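PDB 4ECN: leucine-rich repeat protein from Bacteroides thetaiotaomicron, which is of unknown function but, as an extracellular leucine-rich repeat protein with transthyretin-like N-terminal domains, probably binds other proteins. Local coordinates for residues I552-Y557 with L577-H582. Numbering follows the deposited sequence.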
ATOM      1  N   ILE A 552      -7.462 -17.191  -4.517  1.00 41.10           N
ATOM      2  CA  ILE A 552      -6.940 -15.989  -5.179  1.00 38.67           C
ATOM      3  C   ILE A 552      -5.452 -16.141  -5.381  1.00 45.22           C
ATOM      4  O   ILE A 552      -4.707 -16.357  -4.425  1.00 46.31           O
ATOM      5  CB  ILE A 552      -7.272 -14.717  -4.351  1.00 39.59           C
ATOM      6  CG1 ILE A 552      -8.806 -14.533  -4.210  1.00 39.52           C
ATOM      7  CG2 ILE A 552      -6.596 -13.470  -4.924  1.00 35.60           C
ATOM      8  CD1 ILE A 552      -9.205 -13.767  -3.050  1.00 40.12           C
ATOM      9  N   PHE A 553      -5.010 -15.996  -6.622  1.00 41.90           N
ATOM     10  CA  PHE A 553      -3.598 -16.063  -6.905  1.00 40.73           C
ATOM     11  C   PHE A 553      -3.188 -14.872  -7.817  1.00 44.48           C
ATOM     12  O   PHE A 553      -3.598 -14.789  -8.972  1.00 44.41           O
ATOM     13  CB  PHE A 553      -3.253 -17.424  -7.515  1.00 42.86           C
ATOM     14  CG  PHE A 553      -1.782 -17.718  -7.682  1.00 44.64           C
ATOM     15  CD1 PHE A 553      -0.866 -17.347  -6.703  1.00 47.83           C
ATOM     16  CD2 PHE A 553      -1.323 -18.450  -8.768  1.00 47.45           C
ATOM     17  CE1 PHE A 553       0.489 -17.623  -6.856  1.00 49.71           C
ATOM     18  CE2 PHE A 553       0.033 -18.741  -8.916  1.00 51.18           C
ATOM     19  CZ  PHE A 553       0.931 -18.328  -7.958  1.00 49.61           C
ATOM     20  N   TYR A 554      -2.435 -13.917  -7.242  1.00 40.34           N
ATOM     21  CA  TYR A 554      -1.832 -12.780  -7.929  1.00 39.82           C
ATOM     22  C   TYR A 554      -0.379 -13.074  -8.181  1.00 46.28           C
ATOM     23  O   TYR A 554       0.377 -13.198  -7.221  1.00 46.86           O
ATOM     24  CB  TYR A 554      -1.952 -11.485  -7.108  1.00 40.56           C
ATOM     25  CG  TYR A 554      -3.332 -10.914  -6.898  1.00 41.42           C
ATOM     26  CD1 TYR A 554      -3.973 -10.202  -7.914  1.00 42.88           C
ATOM     27  CD2 TYR A 554      -3.925 -10.921  -5.637  1.00 40.91           C
ATOM     28  CE1 TYR A 554      -5.205  -9.580  -7.699  1.00 41.42           C
ATOM     29  CE2 TYR A 554      -5.156 -10.299  -5.412  1.00 41.06           C
ATOM     30  CZ  TYR A 554      -5.799  -9.644  -6.453  1.00 44.81           C
ATOM     31  OH  TYR A 554      -7.004  -9.028  -6.250  1.00 42.19           O
HETATM   32  N   MSE A 555       0.034 -13.217  -9.434  1.00 44.98           N
HETATM   33  CA  MSE A 555       1.445 -13.466  -9.741  1.00 45.75           C
HETATM   34  C   MSE A 555       1.888 -12.640 -10.980  1.00 49.36           C
HETATM   35  O   MSE A 555       2.736 -13.067 -11.760  1.00 49.33           O
HETATM   36  CB  MSE A 555       1.733 -14.958  -9.932  1.00 49.11           C
HETATM   37  CG  MSE A 555       0.796 -15.641 -10.904  1.00 57.20           C
HETATM   38 SE   MSE A 555       1.662 -17.174 -11.669  0.75 67.66          SE
HETATM   39  CE  MSE A 555       2.898 -16.256 -12.876  1.00 64.43           C
ATOM     40  N   GLY A 556       1.363 -11.430 -11.091  1.00 45.61           N
ATOM     41  CA  GLY A 556       1.712 -10.522 -12.173  1.00 45.52           C
ATOM     42  C   GLY A 556       3.093  -9.921 -12.031  1.00 48.20           C
ATOM     43  O   GLY A 556       3.688  -9.997 -10.962  1.00 48.24           O
ATOM     44  N   TYR A 557       3.615  -9.326 -13.116  1.00 43.72           N
ATOM     45  CA  TYR A 557       4.913  -8.643 -13.193  1.00 42.71           C
ATOM     46  C   TYR A 557       6.049  -9.546 -12.763  1.00 47.89           C
ATOM     47  O   TYR A 557       6.962  -9.103 -12.073  1.00 47.71           O
ATOM     48  CB  TYR A 557       4.914  -7.374 -12.347  1.00 42.94           C
ATOM     49  CG  TYR A 557       3.903  -6.350 -12.803  1.00 43.54           C
ATOM     50  CD1 TYR A 557       4.240  -5.385 -13.747  1.00 45.48           C
ATOM     51  CD2 TYR A 557       2.608  -6.339 -12.285  1.00 43.53           C
ATOM     52  CE1 TYR A 557       3.314  -4.438 -14.170  1.00 46.24           C
ATOM     53  CE2 TYR A 557       1.672  -5.400 -12.710  1.00 43.73           C
ATOM     54  CZ  TYR A 557       2.032  -4.450 -13.651  1.00 50.59           C
ATOM     55  OH  TYR A 557       1.148  -3.486 -14.049  1.00 53.21           O
ATOM     56  N   LEU A 577      -9.562 -16.485  -8.796  1.00 43.30           N
ATOM     57  CA  LEU A 577      -8.882 -15.302  -9.359  1.00 40.30           C
ATOM     58  C   LEU A 577      -7.496 -15.677  -9.795  1.00 43.43           C
ATOM     59  O   LEU A 577      -6.756 -16.276  -9.020  1.00 43.41           O
ATOM     60  CB  LEU A 577      -8.822 -14.117  -8.367  1.00 38.70           C
ATOM     61  CG  LEU A 577      -8.171 -12.816  -8.852  1.00 40.70           C
ATOM     62  CD1 LEU A 577      -8.771 -11.634  -8.161  1.00 40.03           C
ATOM     63  CD2 LEU A 577      -6.649 -12.827  -8.680  1.00 40.66           C
ATOM     64  N   LEU A 578      -7.120 -15.269 -11.006  1.00 39.96           N
ATOM     65  CA  LEU A 578      -5.789 -15.515 -11.527  1.00 39.86           C
ATOM     66  C   LEU A 578      -5.304 -14.304 -12.299  1.00 43.83           C
ATOM     67  O   LEU A 578      -5.958 -13.891 -13.251  1.00 44.42           O
ATOM     68  CB  LEU A 578      -5.759 -16.769 -12.398  1.00 40.44           C
ATOM     69  CG  LEU A 578      -4.427 -17.100 -13.017  1.00 45.95           C
ATOM     70  CD1 LEU A 578      -3.443 -17.595 -11.967  1.00 46.64           C
ATOM     71  CD2 LEU A 578      -4.596 -18.129 -14.094  1.00 50.01           C
ATOM     72  N   ASP A 579      -4.162 -13.735 -11.863  1.00 39.38           N
ATOM     73  CA  ASP A 579      -3.457 -12.598 -12.434  1.00 38.61           C
ATOM     74  C   ASP A 579      -2.080 -13.051 -12.902  1.00 47.99           C
ATOM     75  O   ASP A 579      -1.252 -13.409 -12.071  1.00 49.05           O
ATOM     76  CB  ASP A 579      -3.344 -11.456 -11.397  1.00 39.09           C
ATOM     77  CG  ASP A 579      -2.169 -10.502 -11.596  1.00 46.87           C
ATOM     78  OD1 ASP A 579      -1.962 -10.052 -12.725  1.00 49.24           O
ATOM     79  OD2 ASP A 579      -1.477 -10.186 -10.603  1.00 50.53           O
ATOM     80  N   CYS A 580      -1.832 -13.022 -14.217  1.00 47.64           N
ATOM     81  CA  CYS A 580      -0.559 -13.353 -14.849  1.00 49.62           C
ATOM     82  C   CYS A 580      -0.133 -12.250 -15.768  1.00 50.51           C
ATOM     83  O   CYS A 580       0.561 -12.499 -16.757  1.00 52.13           O
ATOM     84  CB  CYS A 580      -0.655 -14.666 -15.602  1.00 53.12           C
ATOM     85  SG  CYS A 580      -0.464 -16.105 -14.550  1.00 59.65           S
ATOM     86  N   VAL A 581      -0.524 -11.029 -15.459  1.00 43.29           N
ATOM     87  CA  VAL A 581      -0.160  -9.912 -16.304  1.00 41.53           C
ATOM     88  C   VAL A 581       1.346  -9.693 -16.216  1.00 46.92           C
ATOM     89  O   VAL A 581       1.972 -10.037 -15.212  1.00 46.56           O
ATOM     90  CB  VAL A 581      -0.950  -8.633 -15.969  1.00 42.98           C
ATOM     91  CG1 VAL A 581      -2.434  -8.935 -15.906  1.00 42.55           C
ATOM     92  CG2 VAL A 581      -0.474  -7.995 -14.671  1.00 42.43           C
ATOM     93  N   HIS A 582       1.918  -9.163 -17.298  1.00 43.82           N
ATOM     94  CA  HIS A 582       3.315  -8.776 -17.433  1.00 43.85           C
ATOM     95  C   HIS A 582       4.273  -9.892 -16.998  1.00 50.17           C
ATOM     96  O   HIS A 582       5.213  -9.688 -16.210  1.00 51.54           O
ATOM     97  CB  HIS A 582       3.604  -7.486 -16.667  1.00 43.92           C
ATOM     98  CG  HIS A 582       2.872  -6.326 -17.253  1.00 47.03           C
ATOM     99  ND1 HIS A 582       1.621  -5.963 -16.799  1.00 48.67           N
ATOM    100  CD2 HIS A 582       3.214  -5.521 -18.285  1.00 49.13           C
ATOM    101  CE1 HIS A 582       1.251  -4.930 -17.538  1.00 47.91           C
ATOM    102  NE2 HIS A 582       2.171  -4.635 -18.454  1.00 48.52           N
TER
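Leu577 lays CD2 over one face of the Tyr554 ring, 3.9 Å from its centroid, while CD1 of Leu577 lies beside Tyr554 OH, itself hydrogen-bonded to Arg384 O, and CG2 of Ile552 meets CD2 as well. CG of Tyr554 sits beside the backbone N, anti to the carbonyl carbon (chi1 -67°). The ring's edge faces the next residue on this face, Asp579, whose OD2 lies near the ring plane, 3.7 Å from Tyr554 CD1. The carboxylate bridges to the other segment through OD2, which accepts a weak hydrogen bond from Gly556 N; within its own segment OD1, met from above the carboxylate plane by Val581 N at 3.2 Å, closes an Asx turn. Farther on, Tyr557 and His582 lie side by side, their rings near parallel (9°) but slid apart, with His582 ND1 3.5 Å from Tyr557 CE1. On the other face, Phe553 CD2 touches Leu578 CD1; just past the strands, SE of selenomethionine Met555 reaches Cys580 SG at 3.7 Å. Backbone hydrogen bonds of the parallel pair run from Phe553 N to Leu577 O, Asp579 N to Phe553 O and Met555 N to Asp579 O, and Tyr557 N to Val581 O (2.8 Å) continues the ladder, as in stacked turns of a leucine-rich repeat solenoid. Helix 530-542 covers the Phe553 and Leu578 face through Trp537, helix 386-391 meets the Tyr554 and Leu577 face, and strands 519-521 and 596-601 flank the pair.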